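Local coordinates for protein monomethylamine methyltransferase MtmB1 (Methanosarcina barkeri, PDB 1NTH) that transfers the methyl group of monomethylamine to the corrinoid cofactor of its partner protein MtmC during methanogenesis from methylamine, at residues A[232-236]-A[280-285]. Numbering follows the deposited sequence.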
loop_
_atom_site.group_PDB
_atom_site.type_symbol
_atom_site.label_atom_id
_atom_site.label_comp_id
_atom_site.label_asym_id
_atom_site.label_seq_id
_atom_site.Cartn_x
_atom_site.Cartn_y
_atom_site.Cartn_z
ATOM N N GLN A 232 16.704 -8.722 27.849
ATOM C CA GLN A 232 17.246 -9.876 28.558
ATOM C C GLN A 232 17.316 -9.450 30.018
ATOM O O GLN A 232 17.356 -8.257 30.320
ATOM C CB GLN A 232 18.658 -10.210 28.082
ATOM C CG GLN A 232 18.758 -10.759 26.670
ATOM C CD GLN A 232 20.146 -11.296 26.372
ATOM O OE1 GLN A 232 20.649 -12.161 27.091
ATOM N NE2 GLN A 232 20.771 -10.789 25.313
ATOM N N LEU A 233 17.339 -10.419 30.927
ATOM C CA LEU A 233 17.417 -10.100 32.348
ATOM C C LEU A 233 18.859 -10.245 32.846
ATOM O O LEU A 233 19.760 -10.551 32.066
ATOM C CB LEU A 233 16.472 -11.011 33.133
ATOM C CG LEU A 233 15.007 -10.958 32.674
ATOM C CD1 LEU A 233 14.154 -11.841 33.572
ATOM C CD2 LEU A 233 14.502 -9.520 32.708
ATOM N N ASN A 234 19.076 -10.021 34.139
ATOM C CA ASN A 234 20.422 -10.108 34.721
ATOM C C ASN A 234 20.598 -11.322 35.633
ATOM O O ASN A 234 19.850 -11.459 36.596
ATOM C CB ASN A 234 20.715 -8.850 35.538
ATOM C CG ASN A 234 20.682 -7.593 34.699
ATOM O OD1 ASN A 234 19.625 -7.176 34.220
ATOM N ND2 ASN A 234 21.843 -6.986 34.506
ATOM N N GLU A 235 21.552 -12.212 35.342
ATOM C CA GLU A 235 22.456 -12.156 34.186
ATOM C C GLU A 235 22.256 -13.498 33.475
ATOM O O GLU A 235 22.048 -14.516 34.143
ATOM C CB GLU A 235 23.921 -12.048 34.634
ATOM C CG GLU A 235 24.259 -10.864 35.536
ATOM C CD GLU A 235 24.122 -9.521 34.839
ATOM O OE1 GLU A 235 24.008 -9.497 33.593
ATOM O OE2 GLU A 235 24.140 -8.488 35.541
ATOM N N LEU A 236 22.343 -13.510 32.143
ATOM C CA LEU A 236 22.124 -14.733 31.351
ATOM C C LEU A 236 20.817 -15.331 31.845
ATOM O O LEU A 236 20.751 -16.484 32.287
ATOM C CB LEU A 236 23.274 -15.734 31.531
ATOM C CG LEU A 236 24.504 -15.496 30.648
ATOM C CD1 LEU A 236 25.193 -14.206 31.051
ATOM C CD2 LEU A 236 25.462 -16.674 30.773
ATOM N N ALA A 280 28.993 -12.640 26.406
ATOM C CA ALA A 280 28.069 -13.762 26.347
ATOM C C ALA A 280 26.651 -13.326 25.976
ATOM O O ALA A 280 25.964 -14.031 25.237
ATOM C CB ALA A 280 28.050 -14.500 27.690
ATOM N N THR A 281 26.209 -12.176 26.482
ATOM C CA THR A 281 24.857 -11.720 26.171
ATOM C C THR A 281 24.748 -11.108 24.775
ATOM O O THR A 281 23.660 -11.099 24.197
ATOM C CB THR A 281 24.304 -10.751 27.259
ATOM O OG1 THR A 281 25.127 -9.588 27.369
ATOM C CG2 THR A 281 24.265 -11.461 28.607
ATOM N N HIS A 282 25.861 -10.611 24.233
ATOM C CA HIS A 282 25.857 -10.074 22.868
ATOM C C HIS A 282 25.620 -11.280 21.957
ATOM O O HIS A 282 24.857 -11.215 20.993
ATOM C CB HIS A 282 27.208 -9.443 22.500
ATOM C CG HIS A 282 27.322 -7.987 22.834
ATOM N ND1 HIS A 282 27.405 -7.521 24.129
ATOM C CD2 HIS A 282 27.391 -6.894 22.035
ATOM C CE1 HIS A 282 27.521 -6.203 24.113
ATOM N NE2 HIS A 282 27.515 -5.798 22.855
ATOM N N ILE A 283 26.285 -12.390 22.273
ATOM C CA ILE A 283 26.134 -13.613 21.495
ATOM C C ILE A 283 24.731 -14.204 21.678
ATOM O O ILE A 283 24.100 -14.641 20.716
ATOM C CB ILE A 283 27.201 -14.668 21.910
ATOM C CG1 ILE A 283 28.604 -14.160 21.549
ATOM C CG2 ILE A 283 26.935 -15.991 21.205
ATOM C CD1 ILE A 283 29.749 -15.032 22.093
ATOM N N ASN A 284 24.236 -14.211 22.911
ATOM C CA ASN A 284 22.907 -14.756 23.176
ATOM C C ASN A 284 21.828 -13.995 22.398
ATOM O O ASN A 284 20.802 -14.564 22.031
ATOM C CB ASN A 284 22.595 -14.701 24.675
ATOM C CG ASN A 284 21.364 -15.505 25.037
ATOM O OD1 ASN A 284 21.261 -16.678 24.684
ATOM N ND2 ASN A 284 20.424 -14.883 25.745
ATOM N N ALA A 285 22.071 -12.714 22.143
ATOM C CA ALA A 285 21.115 -11.887 21.415
ATOM C C ALA A 285 20.775 -12.463 20.041
ATOM O O ALA A 285 19.609 -12.500 19.652
ATOM C CB ALA A 285 21.665 -10.473 21.255
#
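Q232 reaches helix 271-288 with both ends of its amide. Q232 NE2 donates to the main-chain O of T281 (3.1 Å, N-H...O 159°), an oxygen that also accepts the helical bond from A285 N; the two donors arrive from opposite faces of the carbonyl plane. Q232 OE1 accepts from N284 ND2 at 3.0 Å; this donor stands 67° out of the Q232 carbonyl plane, above it, while OE1 lies nearly in the N284 amide plane. With CG anti to its own carbonyl carbon (chi1 -69°) and the chain extended beyond, Q232 reaches across to the helix. D258 takes a further bond from NE2, and Y86 OH binds N284 OD1; with partners at both ends, each amide is probably held in its flip state. With an alanine here in place of Q232, N284 ND2 and D258 would probably lose their bonds to the amide, and T281 O its side-chain donor. Beside this polar pair, L236 CD1 meets T281 CG2 at 3.8 Å and A280 CB at 4.4 Å, with M69 of helix 56-73 touching both L236 and A280. The whole holds a loop following a barrel strand, 227-231, against a helix on the outside of the barrel, as in the TIM-barrel fold.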